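Local structure of Pvc2 (6J0B) at residues A[132-136]-A[157-161]. The protein probably forms the contractile sheath that surrounds the inner tube of a phage-tail-like extracellular injection system. Sequence-based numbering, arbitrary orientation.
Sequences PETEL and YYPWL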
ATOM      1  N   PRO A 132      15.207 -72.519   4.363  1.00 63.35           N
ATOM      2  CA  PRO A 132      14.541 -73.685   4.949  1.00 63.35           C
ATOM      3  C   PRO A 132      13.388 -73.266   5.845  1.00 63.35           C
ATOM      4  O   PRO A 132      13.461 -72.257   6.550  1.00 63.35           O
ATOM      5  CB  PRO A 132      15.654 -74.368   5.748  1.00 63.35           C
ATOM      6  CG  PRO A 132      16.612 -73.283   6.049  1.00 63.35           C
ATOM      7  CD  PRO A 132      16.573 -72.345   4.882  1.00 63.35           C
ATOM      8  N   GLU A 133      12.308 -74.050   5.796  1.00 64.74           N
ATOM      9  CA  GLU A 133      11.107 -73.729   6.558  1.00 64.74           C
ATOM     10  C   GLU A 133      11.307 -73.891   8.054  1.00 64.74           C
ATOM     11  O   GLU A 133      10.605 -73.241   8.835  1.00 64.74           O
ATOM     12  CB  GLU A 133       9.945 -74.612   6.112  1.00 64.74           C
ATOM     13  CG  GLU A 133       9.843 -74.797   4.617  1.00 64.74           C
ATOM     14  CD  GLU A 133       8.563 -75.492   4.210  1.00 64.74           C
ATOM     15  OE1 GLU A 133       8.626 -76.435   3.395  1.00 64.74           O
ATOM     16  OE2 GLU A 133       7.490 -75.096   4.712  1.00 64.74           O
ATOM     17  N   THR A 134      12.241 -74.739   8.470  1.00 67.27           N
ATOM     18  CA  THR A 134      12.459 -74.960   9.889  1.00 67.27           C
ATOM     19  C   THR A 134      13.230 -73.795  10.498  1.00 67.27           C
ATOM     20  O   THR A 134      13.993 -73.101   9.819  1.00 67.27           O
ATOM     21  CB  THR A 134      13.205 -76.277  10.120  1.00 67.27           C
ATOM     22  OG1 THR A 134      13.408 -76.475  11.525  1.00 67.27           O
ATOM     23  CG2 THR A 134      14.554 -76.288   9.407  1.00 67.27           C
ATOM     24  N   GLU A 135      12.990 -73.559  11.784  1.00 68.05           N
ATOM     25  CA  GLU A 135      13.737 -72.560  12.532  1.00 68.05           C
ATOM     26  C   GLU A 135      15.154 -73.072  12.753  1.00 68.05           C
ATOM     27  O   GLU A 135      15.354 -74.063  13.460  1.00 68.05           O
ATOM     28  CB  GLU A 135      13.019 -72.255  13.848  1.00 68.05           C
ATOM     29  CG  GLU A 135      13.716 -71.270  14.757  1.00 68.05           C
ATOM     30  CD  GLU A 135      14.495 -71.960  15.852  1.00 68.05           C
ATOM     31  OE1 GLU A 135      14.315 -73.186  16.023  1.00 68.05           O
ATOM     32  OE2 GLU A 135      15.286 -71.284  16.539  1.00 68.05           O
ATOM     33  N   LEU A 136      16.139 -72.428  12.133  1.00 68.17           N
ATOM     34  CA  LEU A 136      17.503 -72.927  12.151  1.00 68.17           C
ATOM     35  C   LEU A 136      18.281 -72.339  13.326  1.00 68.17           C
ATOM     36  O   LEU A 136      17.734 -71.652  14.193  1.00 68.17           O
ATOM     37  CB  LEU A 136      18.206 -72.650  10.818  1.00 68.17           C
ATOM     38  CG  LEU A 136      18.034 -71.342  10.041  1.00 68.17           C
ATOM     39  CD1 LEU A 136      18.650 -70.131  10.705  1.00 68.17           C
ATOM     40  CD2 LEU A 136      18.592 -71.496   8.639  1.00 68.17           C
ATOM     41  N   TYR A 157      16.325 -66.146   0.650  1.00 47.79           N
ATOM     42  CA  TYR A 157      15.732 -65.320   1.691  1.00 47.79           C
ATOM     43  C   TYR A 157      15.130 -66.256   2.729  1.00 47.79           C
ATOM     44  O   TYR A 157      14.319 -67.118   2.382  1.00 47.79           O
ATOM     45  CB  TYR A 157      14.691 -64.368   1.104  1.00 47.79           C
ATOM     46  CG  TYR A 157      15.288 -63.395   0.109  1.00 47.79           C
ATOM     47  CD1 TYR A 157      15.770 -62.163   0.519  1.00 47.79           C
ATOM     48  CD2 TYR A 157      15.383 -63.718  -1.237  1.00 47.79           C
ATOM     49  CE1 TYR A 157      16.328 -61.281  -0.383  1.00 47.79           C
ATOM     50  CE2 TYR A 157      15.940 -62.843  -2.142  1.00 47.79           C
ATOM     51  CZ  TYR A 157      16.407 -61.628  -1.711  1.00 47.79           C
ATOM     52  OH  TYR A 157      16.956 -60.755  -2.618  1.00 47.79           O
ATOM     53  N   TYR A 158      15.568 -66.128   3.987  1.00 56.60           N
ATOM     54  CA  TYR A 158      15.311 -67.212   4.932  1.00 56.60           C
ATOM     55  C   TYR A 158      13.867 -67.314   5.429  1.00 56.60           C
ATOM     56  O   TYR A 158      13.226 -68.327   5.123  1.00 56.60           O
ATOM     57  CB  TYR A 158      16.290 -67.148   6.118  1.00 56.60           C
ATOM     58  CG  TYR A 158      15.829 -67.892   7.353  1.00 56.60           C
ATOM     59  CD1 TYR A 158      15.654 -69.275   7.348  1.00 56.60           C
ATOM     60  CD2 TYR A 158      15.587 -67.208   8.533  1.00 56.60           C
ATOM     61  CE1 TYR A 158      15.212 -69.932   8.463  1.00 56.60           C
ATOM     62  CE2 TYR A 158      15.168 -67.866   9.663  1.00 56.60           C
ATOM     63  CZ  TYR A 158      14.988 -69.226   9.622  1.00 56.60           C
ATOM     64  OH  TYR A 158      14.568 -69.883  10.748  1.00 56.60           O
ATOM     65  N   PRO A 159      13.305 -66.364   6.190  1.00 54.61           N
ATOM     66  CA  PRO A 159      12.122 -66.718   6.991  1.00 54.61           C
ATOM     67  C   PRO A 159      10.853 -66.739   6.152  1.00 54.61           C
ATOM     68  O   PRO A 159      10.546 -65.784   5.435  1.00 54.61           O
ATOM     69  CB  PRO A 159      12.067 -65.620   8.061  1.00 54.61           C
ATOM     70  CG  PRO A 159      13.142 -64.645   7.702  1.00 54.61           C
ATOM     71  CD  PRO A 159      13.551 -64.916   6.299  1.00 54.61           C
ATOM     72  N   TRP A 160      10.135 -67.856   6.223  1.00 57.51           N
ATOM     73  CA  TRP A 160       8.844 -67.971   5.562  1.00 57.51           C
ATOM     74  C   TRP A 160       7.858 -67.026   6.225  1.00 57.51           C
ATOM     75  O   TRP A 160       7.559 -67.168   7.409  1.00 57.51           O
ATOM     76  CB  TRP A 160       8.340 -69.408   5.635  1.00 57.51           C
ATOM     77  CG  TRP A 160       8.943 -70.297   4.606  1.00 57.51           C
ATOM     78  CD1 TRP A 160      10.267 -70.507   4.384  1.00 57.51           C
ATOM     79  CD2 TRP A 160       8.242 -71.107   3.660  1.00 57.51           C
ATOM     80  NE1 TRP A 160      10.438 -71.392   3.352  1.00 57.51           N
ATOM     81  CE2 TRP A 160       9.208 -71.777   2.891  1.00 57.51           C
ATOM     82  CE3 TRP A 160       6.890 -71.331   3.390  1.00 57.51           C
ATOM     83  CZ2 TRP A 160       8.867 -72.655   1.869  1.00 57.51           C
ATOM     84  CZ3 TRP A 160       6.554 -72.200   2.374  1.00 57.51           C
ATOM     85  CH2 TRP A 160       7.538 -72.853   1.626  1.00 57.51           C
ATOM     86  N   LEU A 161       7.370 -66.052   5.472  1.00 55.60           N
ATOM     87  CA  LEU A 161       6.518 -65.030   6.051  1.00 55.60           C
ATOM     88  C   LEU A 161       5.135 -65.581   6.370  1.00 55.60           C
ATOM     89  O   LEU A 161       4.682 -66.566   5.784  1.00 55.60           O
ATOM     90  CB  LEU A 161       6.412 -63.848   5.102  1.00 55.60           C
ATOM     91  CG  LEU A 161       7.750 -63.133   5.034  1.00 55.60           C
ATOM     92  CD1 LEU A 161       8.167 -62.949   3.611  1.00 55.60           C
ATOM     93  CD2 LEU A 161       7.641 -61.809   5.735  1.00 55.60           C
TER
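Two loops at the C-terminal ends of neighbouring parallel strands, 126-130 and 154-157, meet in the subtilisin-like domain of this sheath-family protein. The loop 132-136 bends round the Tyr158 ring. The CA-to-CB bond of Pro132 points away from 157-161, yet ring atom CD lies 4.0 Å from Tyr158 CD1, and the Pro132 carbonyl O lies 3.5 Å from Tyr158 CE1. Glu133 lays its aliphatic stem on the indole of Trp160: CG sits over the face, 3.9 Å from the centroid of the five-membered ring, a CH-pi contact. Gly131 O, just before 132-136, accepts a hydrogen bond from Trp160 NE1. Further along, Thr134 O lies near the plane of the Tyr158 ring, at its edge, and Glu135 brings CA to 3.3 Å from Tyr158 OH. Leu136 closes the contact twice: its N donates a long hydrogen bond to Tyr158 OH (3.3 Å, 156°), while CD1 covers one ring face, 4.2 Å from the centroid, and the same side chain packs on helix 210-216. Phe206, Ile222 and Met224 also touch Tyr158. The contact is thus mainly apolar and aromatic, with the phenol oxygen placed to accept a hydrogen bond from the backbone NH of Leu136.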